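Local coordinates for Lin1840 protein (Listeria innocua serovar 6a, PDB 4ZOC) that probably hydrolyses terminal, non-reducing beta-D-glucosyl residues with release of beta-D-glucose, serving beta-1,2-glucan breakdown, at residues K97-P101 against R364-A370; L124-A128 against R354-L359; Y205-N209 against F238-D242; A651-R655 against S686-H690. The protein carries 2 engineered substitutions. All coordinates share one frame; numbering follows the deposited sequence.

Interaction 1. Residues K97-P101 against R364-A370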
loop_
_atom_site.group_PDB
_atom_site.type_symbol
_atom_site.label_atom_id
_atom_site.label_comp_id
_atom_site.label_asym_id
_atom_site.label_seq_id
_atom_site.Cartn_x
_atom_site.Cartn_y
_atom_site.Cartn_z
ATOM N N LYS A 97 -7.592 22.739 27.731
ATOM C CA LYS A 97 -7.536 22.156 29.098
ATOM C C LYS A 97 -8.676 21.201 29.333
ATOM O O LYS A 97 -8.453 20.131 29.981
ATOM C CB LYS A 97 -7.518 23.219 30.203
ATOM C CG LYS A 97 -6.238 23.986 30.151
ATOM C CD LYS A 97 -5.188 23.418 31.048
ATOM C CE LYS A 97 -3.892 24.181 30.801
ATOM N NZ LYS A 97 -2.788 23.318 31.372
ATOM N N THR A 98 -9.871 21.519 28.812
ATOM C CA THR A 98 -10.940 20.538 28.764
ATOM C C THR A 98 -10.730 19.657 27.528
ATOM O O THR A 98 -10.875 20.150 26.365
ATOM C CB THR A 98 -12.355 21.164 28.738
ATOM O OG1 THR A 98 -12.466 22.138 29.785
ATOM C CG2 THR A 98 -13.443 20.012 28.911
ATOM N N VAL A 99 -10.300 18.405 27.751
ATOM C CA VAL A 99 -9.885 17.562 26.644
ATOM C C VAL A 99 -11.092 16.746 26.193
ATOM O O VAL A 99 -11.766 16.105 26.984
ATOM C CB VAL A 99 -8.684 16.675 26.967
ATOM C CG1 VAL A 99 -8.203 15.879 25.734
ATOM C CG2 VAL A 99 -7.572 17.473 27.550
ATOM N N PHE A 100 -11.375 16.859 24.909
ATOM C CA PHE A 100 -12.463 16.192 24.237
ATOM C C PHE A 100 -11.937 14.873 23.624
ATOM O O PHE A 100 -10.706 14.594 23.614
ATOM C CB PHE A 100 -13.068 17.098 23.148
ATOM C CG PHE A 100 -13.949 18.198 23.682
ATOM C CD1 PHE A 100 -13.396 19.262 24.339
ATOM C CD2 PHE A 100 -15.325 18.216 23.438
ATOM C CE1 PHE A 100 -14.177 20.268 24.839
ATOM C CE2 PHE A 100 -16.092 19.199 23.977
ATOM C CZ PHE A 100 -15.523 20.229 24.677
ATOM N N PRO A 101 -12.873 14.032 23.103
ATOM C CA PRO A 101 -12.394 12.792 22.408
ATOM C C PRO A 101 -11.437 13.131 21.298
ATOM O O PRO A 101 -11.524 14.219 20.641
ATOM C CB PRO A 101 -13.694 12.123 21.927
ATOM C CG PRO A 101 -14.725 12.613 22.906
ATOM C CD PRO A 101 -14.321 14.031 23.250
ATOM N N ARG A 364 -16.745 20.989 30.769
ATOM C CA ARG A 364 -16.732 19.532 31.124
ATOM C C ARG A 364 -17.988 18.735 30.710
ATOM O O ARG A 364 -17.820 17.600 30.193
ATOM C CB ARG A 364 -16.411 19.265 32.609
ATOM C CG ARG A 364 -15.004 19.776 32.987
ATOM C CD ARG A 364 -14.672 19.505 34.447
ATOM N NE ARG A 364 -14.312 18.133 34.550
ATOM C CZ ARG A 364 -13.200 17.603 35.075
ATOM N NH1 ARG A 364 -12.266 18.296 35.749
ATOM N NH2 ARG A 364 -13.121 16.324 34.966
ATOM N N GLY A 365 -19.193 19.317 30.854
ATOM C CA GLY A 365 -20.430 18.718 30.354
ATOM C C GLY A 365 -20.426 18.568 28.837
ATOM O O GLY A 365 -20.837 17.538 28.303
ATOM N N LYS A 366 -19.877 19.563 28.118
ATOM C CA LYS A 366 -19.787 19.440 26.684
ATOM C C LYS A 366 -18.843 18.265 26.263
ATOM O O LYS A 366 -19.163 17.503 25.355
ATOM C CB LYS A 366 -19.349 20.730 26.071
ATOM C CG LYS A 366 -20.407 21.791 26.204
ATOM C CD LYS A 366 -19.965 23.211 25.879
ATOM C CE LYS A 366 -21.121 24.163 26.099
ATOM N NZ LYS A 366 -20.561 25.526 26.014
ATOM N N ALA A 367 -17.691 18.171 26.907
ATOM C CA ALA A 367 -16.776 17.059 26.695
ATOM C C ALA A 367 -17.346 15.689 27.036
ATOM O O ALA A 367 -17.114 14.749 26.293
ATOM C CB ALA A 367 -15.460 17.288 27.389
ATOM N N ARG A 368 -18.121 15.573 28.133
ATOM C CA ARG A 368 -18.785 14.330 28.418
ATOM C C ARG A 368 -19.769 13.961 27.302
ATOM O O ARG A 368 -19.780 12.795 26.816
ATOM C CB ARG A 368 -19.477 14.420 29.736
ATOM C CG ARG A 368 -19.966 13.147 30.377
ATOM C CD ARG A 368 -20.345 13.801 31.741
ATOM N NE ARG A 368 -21.067 12.882 32.452
ATOM C CZ ARG A 368 -21.379 12.965 33.722
ATOM N NH1 ARG A 368 -21.052 14.006 34.464
ATOM N NH2 ARG A 368 -22.031 11.945 34.204
ATOM N N ALA A 369 -20.567 14.938 26.872
ATOM C CA ALA A 369 -21.559 14.742 25.843
ATOM C C ALA A 369 -20.848 14.291 24.561
ATOM O O ALA A 369 -21.327 13.380 23.897
ATOM C CB ALA A 369 -22.336 16.022 25.582
ATOM N N ALA A 370 -19.692 14.905 24.239
ATOM C CA ALA A 370 -18.938 14.507 23.072
ATOM C C ALA A 370 -18.485 13.052 23.173
ATOM O O ALA A 370 -18.549 12.342 22.175
ATOM C CB ALA A 370 -17.736 15.396 22.799
#

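Interaction 2. Residues L124-A128 against R354-L359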
loop_
_atom_site.group_PDB
_atom_site.type_symbol
_atom_site.label_atom_id
_atom_site.label_comp_id
_atom_site.label_asym_id
_atom_site.label_seq_id
_atom_site.Cartn_x
_atom_site.Cartn_y
_atom_site.Cartn_z
ATOM N N LEU A 124 -12.345 28.944 23.039
ATOM C CA LEU A 124 -12.639 29.738 24.249
ATOM C C LEU A 124 -11.464 29.647 25.227
ATOM O O LEU A 124 -10.984 30.642 25.770
ATOM C CB LEU A 124 -13.962 29.160 24.877
ATOM C CG LEU A 124 -14.259 29.690 26.294
ATOM C CD1 LEU A 124 -14.794 31.106 26.203
ATOM C CD2 LEU A 124 -15.187 28.761 27.010
ATOM N N GLU A 125 -11.006 28.425 25.446
ATOM C CA GLU A 125 -9.898 28.175 26.363
ATOM C C GLU A 125 -8.525 28.593 25.867
ATOM O O GLU A 125 -7.757 29.210 26.610
ATOM C CB GLU A 125 -9.895 26.672 26.751
ATOM C CG GLU A 125 -11.148 26.262 27.545
ATOM C CD GLU A 125 -11.043 24.878 28.099
ATOM O OE1 GLU A 125 -10.209 24.084 27.586
ATOM O OE2 GLU A 125 -11.799 24.562 29.068
ATOM N N ALA A 126 -8.247 28.301 24.584
ATOM C CA ALA A 126 -6.961 28.553 23.994
ATOM C C ALA A 126 -6.768 30.067 23.905
ATOM O O ALA A 126 -5.665 30.551 24.220
ATOM C CB ALA A 126 -6.859 27.943 22.607
ATOM N N THR A 127 -7.818 30.801 23.540
ATOM C CA THR A 127 -7.681 32.286 23.513
ATOM C C THR A 127 -7.481 32.843 24.890
ATOM O O THR A 127 -6.803 33.852 25.045
ATOM C CB THR A 127 -8.866 32.942 22.787
ATOM O OG1 THR A 127 -10.119 32.602 23.424
ATOM C CG2 THR A 127 -8.895 32.519 21.307
ATOM N N ALA A 128 -8.133 32.243 25.891
ATOM C CA ALA A 128 -7.958 32.672 27.281
ATOM C C ALA A 128 -6.529 32.511 27.746
ATOM O O ALA A 128 -6.094 33.292 28.617
ATOM C CB ALA A 128 -8.938 31.950 28.191
ATOM N N ARG A 354 -8.738 35.834 31.971
ATOM C CA ARG A 354 -9.803 34.908 31.576
ATOM C C ARG A 354 -9.555 33.489 32.067
ATOM O O ARG A 354 -10.097 32.539 31.470
ATOM C CB ARG A 354 -9.958 34.897 30.032
ATOM C CG ARG A 354 -10.298 36.261 29.345
ATOM C CD ARG A 354 -10.666 36.182 27.827
ATOM N NE ARG A 354 -11.533 35.042 27.570
ATOM C CZ ARG A 354 -11.343 34.192 26.582
ATOM N NH1 ARG A 354 -10.444 34.457 25.644
ATOM N NH2 ARG A 354 -12.069 33.125 26.510
ATOM N N THR A 355 -8.846 33.338 33.173
ATOM C CA THR A 355 -8.755 32.047 33.882
ATOM C C THR A 355 -10.164 31.464 34.140
ATOM O O THR A 355 -10.336 30.213 34.139
ATOM C CB THR A 355 -7.987 32.169 35.267
ATOM O OG1 THR A 355 -6.677 32.727 35.088
ATOM C CG2 THR A 355 -7.802 30.813 36.011
ATOM N N LYS A 356 -11.156 32.336 34.384
ATOM C CA LYS A 356 -12.528 31.867 34.738
ATOM C C LYS A 356 -13.139 31.063 33.563
ATOM O O LYS A 356 -14.065 30.318 33.776
ATOM C CB LYS A 356 -13.400 33.038 35.163
ATOM C CG LYS A 356 -13.790 33.966 34.025
ATOM C CD LYS A 356 -14.549 35.172 34.566
ATOM C CE LYS A 356 -13.641 36.234 35.207
ATOM N NZ LYS A 356 -14.480 37.107 36.072
ATOM N N ASP A 357 -12.602 31.244 32.353
ATOM C CA ASP A 357 -13.099 30.585 31.161
ATOM C C ASP A 357 -12.504 29.145 30.904
ATOM O O ASP A 357 -12.882 28.498 29.943
ATOM C CB ASP A 357 -12.866 31.440 29.901
ATOM C CG ASP A 357 -13.745 32.719 29.821
ATOM O OD1 ASP A 357 -14.707 32.838 30.589
ATOM O OD2 ASP A 357 -13.462 33.601 28.947
ATOM N N ILE A 358 -11.582 28.699 31.743
ATOM C CA ILE A 358 -10.788 27.485 31.566
ATOM C C ILE A 358 -11.305 26.406 32.483
ATOM O O ILE A 358 -11.467 26.600 33.729
ATOM C CB ILE A 358 -9.304 27.751 31.742
ATOM C CG1 ILE A 358 -8.866 28.719 30.610
ATOM C CG2 ILE A 358 -8.477 26.475 31.597
ATOM C CD1 ILE A 358 -7.486 29.304 30.733
ATOM N N LEU A 359 -11.603 25.294 31.871
ATOM C CA LEU A 359 -12.008 24.067 32.559
ATOM C C LEU A 359 -13.280 24.347 33.389
ATOM O O LEU A 359 -13.330 24.004 34.527
ATOM C CB LEU A 359 -10.826 23.484 33.360
ATOM C CG LEU A 359 -10.942 22.071 33.919
ATOM C CD1 LEU A 359 -11.032 21.084 32.781
ATOM C CD2 LEU A 359 -9.743 21.721 34.793
HETATM O O HOH W 1 -13.959 26.024 29.801
HETATM O O HOH W 2 -6.012 34.895 30.767
#

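Interaction 3. Residues Y205-N209 against F238-D242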
loop_
_atom_site.group_PDB
_atom_site.type_symbol
_atom_site.label_atom_id
_atom_site.label_comp_id
_atom_site.label_asym_id
_atom_site.label_seq_id
_atom_site.Cartn_x
_atom_site.Cartn_y
_atom_site.Cartn_z
ATOM N N TYR A 205 6.337 9.445 8.354
ATOM C CA TYR A 205 7.046 10.326 7.388
ATOM C C TYR A 205 7.333 9.666 6.098
ATOM O O TYR A 205 8.032 10.281 5.265
ATOM C CB TYR A 205 8.340 10.940 7.963
ATOM C CG TYR A 205 8.259 11.410 9.416
ATOM C CD1 TYR A 205 7.444 12.465 9.776
ATOM C CD2 TYR A 205 8.976 10.782 10.386
ATOM C CE1 TYR A 205 7.368 12.882 11.091
ATOM C CE2 TYR A 205 8.884 11.152 11.733
ATOM C CZ TYR A 205 8.109 12.241 12.044
ATOM O OH TYR A 205 7.989 12.730 13.297
ATOM N N ASN A 206 6.915 8.413 5.925
ATOM C CA ASN A 206 7.348 7.628 4.770
ATOM C C ASN A 206 6.653 8.051 3.454
ATOM O O ASN A 206 5.660 8.807 3.463
ATOM C CB ASN A 206 7.105 6.136 5.021
ATOM C CG ASN A 206 7.922 5.232 4.138
ATOM O OD1 ASN A 206 8.964 5.616 3.561
ATOM N ND2 ASN A 206 7.454 3.996 4.016
ATOM N N THR A 207 7.246 7.602 2.348
ATOM C CA THR A 207 6.752 7.821 0.994
ATOM C C THR A 207 5.223 7.687 0.832
ATOM O O THR A 207 4.576 6.786 1.343
ATOM C CB THR A 207 7.423 6.775 0.097
ATOM O OG1 THR A 207 8.835 6.918 0.177
ATOM C CG2 THR A 207 6.979 6.859 -1.359
ATOM N N VAL A 208 4.662 8.637 0.091
ATOM C CA VAL A 208 3.260 8.615 -0.360
ATOM C C VAL A 208 3.328 8.646 -1.858
ATOM O O VAL A 208 4.091 9.489 -2.446
ATOM C CB VAL A 208 2.531 9.860 0.115
ATOM C CG1 VAL A 208 1.177 10.051 -0.535
ATOM C CG2 VAL A 208 2.378 9.831 1.655
ATOM N N ASN A 209 2.553 7.794 -2.476
ATOM C CA ASN A 209 2.397 7.860 -3.958
ATOM C C ASN A 209 1.005 7.377 -4.360
ATOM O O ASN A 209 0.536 6.298 -3.912
ATOM C CB ASN A 209 3.411 7.020 -4.655
ATOM C CG ASN A 209 3.350 7.199 -6.159
ATOM O OD1 ASN A 209 2.772 6.351 -6.883
ATOM N ND2 ASN A 209 3.953 8.284 -6.646
ATOM N N PHE A 238 4.904 16.554 5.689
ATOM C CA PHE A 238 6.214 15.974 5.658
ATOM C C PHE A 238 6.567 15.125 4.453
ATOM O O PHE A 238 7.778 14.982 4.114
ATOM C CB PHE A 238 6.426 15.130 6.884
ATOM C CG PHE A 238 6.498 15.903 8.155
ATOM C CD1 PHE A 238 7.524 16.838 8.345
ATOM C CD2 PHE A 238 5.584 15.690 9.161
ATOM C CE1 PHE A 238 7.639 17.508 9.535
ATOM C CE2 PHE A 238 5.710 16.376 10.378
ATOM C CZ PHE A 238 6.697 17.299 10.542
ATOM N N ASN A 239 5.535 14.565 3.831
ATOM C CA ASN A 239 5.739 13.529 2.777
ATOM C C ASN A 239 6.022 14.122 1.443
ATOM O O ASN A 239 5.630 15.268 1.165
ATOM C CB ASN A 239 4.527 12.619 2.625
ATOM C CG ASN A 239 3.208 13.398 2.504
ATOM O OD1 ASN A 239 2.761 14.029 3.472
ATOM N ND2 ASN A 239 2.621 13.409 1.319
ATOM N N VAL A 240 6.669 13.347 0.596
ATOM C CA VAL A 240 6.559 13.615 -0.899
ATOM C C VAL A 240 5.142 13.495 -1.444
ATOM O O VAL A 240 4.339 12.703 -0.942
ATOM C CB VAL A 240 7.473 12.693 -1.720
ATOM C CG1 VAL A 240 8.951 12.849 -1.380
ATOM C CG2 VAL A 240 7.063 11.189 -1.595
ATOM N N VAL A 241 4.785 14.343 -2.384
ATOM C CA VAL A 241 3.597 14.211 -3.239
ATOM C C VAL A 241 4.153 14.021 -4.643
ATOM O O VAL A 241 4.837 14.863 -5.176
ATOM C CB VAL A 241 2.708 15.428 -3.096
ATOM C CG1 VAL A 241 1.544 15.387 -4.081
ATOM C CG2 VAL A 241 2.146 15.482 -1.671
ATOM N N ASP A 242 3.869 12.855 -5.207
ATOM C CA ASP A 242 4.462 12.436 -6.451
ATOM C C ASP A 242 5.957 12.798 -6.610
ATOM O O ASP A 242 6.388 13.417 -7.597
ATOM C CB ASP A 242 3.616 12.946 -7.614
ATOM C CG ASP A 242 3.835 12.132 -8.889
ATOM O OD1 ASP A 242 4.583 11.160 -8.922
ATOM O OD2 ASP A 242 3.220 12.543 -9.876
HETATM O O HOH W 3 7.582 11.093 2.175
HETATM O O HOH W 4 9.196 12.771 5.227
#

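Interaction 4. Residues A651-R655 against S686-H690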
loop_
_atom_site.group_PDB
_atom_site.type_symbol
_atom_site.label_atom_id
_atom_site.label_comp_id
_atom_site.label_asym_id
_atom_site.label_seq_id
_atom_site.Cartn_x
_atom_site.Cartn_y
_atom_site.Cartn_z
ATOM N N ALA A 651 -18.828 3.818 -15.410
ATOM C CA ALA A 651 -18.215 5.100 -15.681
ATOM C C ALA A 651 -16.956 4.977 -16.516
ATOM O O ALA A 651 -16.402 3.908 -16.695
ATOM C CB ALA A 651 -17.933 5.795 -14.316
ATOM N N SER A 652 -16.430 6.084 -16.989
ATOM C CA SER A 652 -15.152 6.068 -17.715
ATOM C C SER A 652 -13.912 5.804 -16.783
ATOM O O SER A 652 -12.814 5.599 -17.261
ATOM C CB SER A 652 -15.016 7.400 -18.444
ATOM O OG SER A 652 -14.934 8.429 -17.473
ATOM N N ILE A 653 -14.124 5.849 -15.460
ATOM C CA ILE A 653 -13.145 5.468 -14.453
ATOM C C ILE A 653 -13.934 4.436 -13.587
ATOM O O ILE A 653 -15.093 4.644 -13.270
ATOM C CB ILE A 653 -12.799 6.702 -13.580
ATOM C CG1 ILE A 653 -12.066 7.764 -14.403
ATOM C CG2 ILE A 653 -12.026 6.276 -12.360
ATOM C CD1 ILE A 653 -10.699 7.375 -14.864
ATOM N N SER A 654 -13.264 3.369 -13.127
ATOM C CA SER A 654 -13.899 2.418 -12.273
ATOM C C SER A 654 -14.208 3.150 -10.940
ATOM O O SER A 654 -13.305 3.620 -10.312
ATOM C CB SER A 654 -12.923 1.208 -12.029
ATOM O OG SER A 654 -13.549 0.228 -11.243
ATOM N N ARG A 655 -15.469 3.208 -10.514
ATOM C CA ARG A 655 -15.890 3.999 -9.376
ATOM C C ARG A 655 -16.129 3.100 -8.149
ATOM O O ARG A 655 -16.452 1.925 -8.262
ATOM C CB ARG A 655 -17.133 4.868 -9.723
ATOM C CG ARG A 655 -16.862 5.879 -10.859
ATOM C CD ARG A 655 -17.304 7.324 -10.489
ATOM N NE ARG A 655 -16.519 7.750 -9.411
ATOM C CZ ARG A 655 -16.895 8.230 -8.227
ATOM N NH1 ARG A 655 -15.916 8.404 -7.373
ATOM N NH2 ARG A 655 -18.133 8.613 -7.889
ATOM N N SER A 686 -20.805 13.394 -9.385
ATOM C CA SER A 686 -19.679 13.756 -10.211
ATOM C C SER A 686 -18.412 13.123 -9.693
ATOM O O SER A 686 -18.325 12.676 -8.514
ATOM C CB SER A 686 -19.560 15.257 -10.221
ATOM O OG SER A 686 -20.767 15.786 -10.803
ATOM N N PHE A 687 -17.408 13.135 -10.593
ATOM C CA PHE A 687 -16.104 12.570 -10.330
ATOM C C PHE A 687 -15.047 13.096 -11.272
ATOM O O PHE A 687 -15.369 13.704 -12.264
ATOM C CB PHE A 687 -16.134 11.038 -10.397
ATOM C CG PHE A 687 -16.278 10.495 -11.777
ATOM C CD1 PHE A 687 -17.564 10.485 -12.380
ATOM C CD2 PHE A 687 -15.218 10.096 -12.495
ATOM C CE1 PHE A 687 -17.712 9.984 -13.658
ATOM C CE2 PHE A 687 -15.372 9.608 -13.776
ATOM C CZ PHE A 687 -16.648 9.598 -14.344
ATOM N N TYR A 688 -13.755 12.840 -10.938
ATOM C CA TYR A 688 -12.655 13.187 -11.757
ATOM C C TYR A 688 -12.346 12.146 -12.818
ATOM O O TYR A 688 -12.182 11.013 -12.484
ATOM C CB TYR A 688 -11.411 13.414 -10.894
ATOM C CG TYR A 688 -11.520 14.707 -10.131
ATOM C CD1 TYR A 688 -11.223 15.869 -10.689
ATOM C CD2 TYR A 688 -12.022 14.721 -8.824
ATOM C CE1 TYR A 688 -11.341 17.062 -9.942
ATOM C CE2 TYR A 688 -12.146 15.871 -8.083
ATOM C CZ TYR A 688 -11.772 17.035 -8.636
ATOM O OH TYR A 688 -11.920 18.132 -7.859
ATOM N N ASN A 689 -12.303 12.540 -14.083
ATOM C CA ASN A 689 -12.076 11.592 -15.148
ATOM C C ASN A 689 -10.589 11.422 -15.470
ATOM O O ASN A 689 -9.743 11.988 -14.763
ATOM C CB ASN A 689 -12.930 11.945 -16.342
ATOM C CG ASN A 689 -12.453 13.166 -17.100
ATOM O OD1 ASN A 689 -11.413 13.737 -16.835
ATOM N ND2 ASN A 689 -13.256 13.552 -18.090
ATOM N N HIS A 690 -10.248 10.666 -16.525
ATOM C CA HIS A 690 -8.808 10.388 -16.789
ATOM C C HIS A 690 -8.074 11.665 -17.126
ATOM O O HIS A 690 -6.858 11.738 -16.883
ATOM C CB HIS A 690 -8.616 9.337 -17.897
ATOM C CG HIS A 690 -8.609 9.917 -19.246
ATOM N ND1 HIS A 690 -9.758 10.402 -19.850
ATOM C CD2 HIS A 690 -7.587 10.207 -20.079
ATOM C CE1 HIS A 690 -9.445 10.929 -21.022
ATOM N NE2 HIS A 690 -8.134 10.817 -21.186
HETATM O O HOH W 5 -12.098 9.105 -17.979
HETATM O O HOH W 6 -19.596 10.732 -6.822
#

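Interaction 1. Residues K97-P101 against R364-A370
Phe100 presents one ring face to Ala367, in a CH-pi contact that is almost head-on: the methyl CB of Ala367 stands 3.8 Å from the ring centroid of Phe100, only 4° off the ring normal. The ring also reaches the helix backbone, with Phe100 CE2 3.5 Å from Ala367 N. Its edge meets the next turn, where Phe100 CD2 is 3.8 Å from Ala370 CB.

The rest of the packing is mostly aliphatic. Thr98 CG2 lies 3.7 Å from Ala367 CB, which touches this methyl as well as the ring face. Pro101 brings CD within 3.7 Å of Ala370 CB, and its CG rests against the Ala370 carbonyl. Met118 and Val121 of helix 112-128 also pack on Phe100. Residues 97-101 belong to the loop after strand 87-90 of the TIM barrel of this family 3 glycoside hydrolase, while 364-370 lie on helix 361-374, which leads from the barrel into strand 376-380 of the next domain's sheet. Ala367 and Ala370, one turn apart, let the loop come close: the CA atoms of Phe100 and Ala367 are 5.0 Å apart.

Polar groups turn elsewhere. Thr98 has CG2 anti to its backbone nitrogen and OG1 beside it (chi1 -50°), which gives the methyl to the helix and the hydroxyl to Glu125 OE2. Arg364 forms a salt bridge with Glu531.

Interaction 2. Residues L124-A128 against R354-L359
Arg354 lays a face of its guanidinium over Ala128, whose CB stands 3.6 Å above the centre of the plane. Its nitrogens make bonds of unequal quality. NH1 of Arg354 gives Thr127 OG1 a straight bond of 2.9 Å (177°) within the guanidinium plane, and that OG1 is also bonded to Ala123 O. NH2 of Arg354 makes a weak, bent bond of 2.8 Å to Leu124 O. NE and NH2 together grip Asp357 OD2 side-on, both on the anti side of that one oxygen; the bend at chi3 (42°) folds the arginine back to its own segment's aspartate while it still reaches the helix. Leu124 CD1 fits beside this ion pair, 3.4 Å from Arg354 NH2.

Farther along, Leu359 N bonds to Glu125 OE2 at 2.9 Å (157°), approaching from above the carboxylate plane. The same oxygen, which also serves Thr98, accepts from a water that donates to Asp357 O as well. Lys97 N binds OE1, so both oxygens of the buried Glu125 carboxylate have hydrogen-bond donors. Ile358 CD1 adds apolar packing, 3.9 Å from Ala128 CB. A second water links Ala128 O with Arg354 N.

The contact joins the last turn of helix 112-128, in the barrel domain, to residues 354-359, which include the short 3-10 turn 355-357 and lie in the linker between helix 322-338 and helix 361-374.

Interaction 3. Residues Y205-N209 against F238-D242
Phe238 offers its face to Tyr205, whose edge comes in at CD1 and CE1: a T-shaped pair with centroids 5.2 Å apart and planes at 86°. Tyr205 CE1 sits above the rim of the Phe238 ring rather than its centre. The Tyr205 hydroxyl is taken by Glu473, which lines the glucose pocket, and the Phe238 side chain is about 4 Å from a bound glucose. A water donates to both Phe238 O and Tyr205 O, bridging the backbones.

Next, Asn239 lies across Val208, with ND2 3.6 Å from Val208 CG2. Its amide is held by Val240 O, met from above the carbonyl plane at 2.9 Å, and by Ala194 O. At Val240, N donates to a second water bound to Tyr205 O, and CG2 packs 3.5 Å from Val208 O; chi1 of -60° swings that methyl between the backbone N and carbonyl carbon. Asp242 ends the run with OD1 3.7 Å from Asn209 ND2. Asn209 and Asp242 bond to Ser211 of the second subunit, and Asp242 also forms a salt bridge with Arg213 of that subunit.

The two segments run nearly alike, 14° apart, in the loops that follow the neighbouring barrel strands 187-193 and 233-236, the second entering the small hairpin of strands 240-241 and 244-245.

Interaction 4. Residues A651-R655 against S686-H690
Ile653 and Asn689 mark the close end of the two backbones, with CA atoms 6.3 Å apart; toward Arg655 and Phe687 the separation grows, and side chains fill the gap. Both segments belong to the fibronectin type III-like domain: 651-655 lies in the loop between strands 638-648 and 659-668, and 686-690 carries strand 687-688, paired antiparallel with 694-695.

Phe687 is central. Over one face of its ring comes Arg655 CD, 3.8 Å from the centroid in a CH-pi contact. The Arg655 guanidinium lies almost parallel to the ring, planes 2° apart, yet is displaced so that its face covers Phe687 CB; NE is 3.5 Å from that carbon. Bends at chi2 (-130°) and chi3 (64°) fold the arginine over the phenylalanine, and its charge is met by Glu659. Ile653 CG1 touches the ring edge, 3.8 Å from Phe687 CE2, while Ala651 CB packs on CZ. The metal site is adjacent: the side chain of Ala651 is about 4 Å from the magnesium ion and that of Arg655 about 3 Å from Asp648, a magnesium ligand.

At the far end Ser652 OG, also bonded to Glu697, accepts from a water at 3.0 Å, and His690 N donates to this same water at 2.8 Å.

Overall arrangement
Interactions 1 and 2 are neighbours, centres 14 Å apart, and meet at the Glu125 carboxylate, with Thr98 OG1 2.6 Å from Glu125 OE2 and Lys97 N 2.9 Å from Glu125 OE1. Together they pack residues 354-359 and 364-370 against the barrel domain. Interaction 3 is on the opposite side of the chain's centre, its nearest atoms about 20 Å from interaction 1, and reaches the sugar pocket through Phe238 and Tyr205. Interaction 4, beside the magnesium site of another domain, comes within about 12 Å of interaction 3 by nearest atoms. Both touch the second subunit, whose Val240 packs on Ser654, so the dimer brings equivalents of the two contacts together.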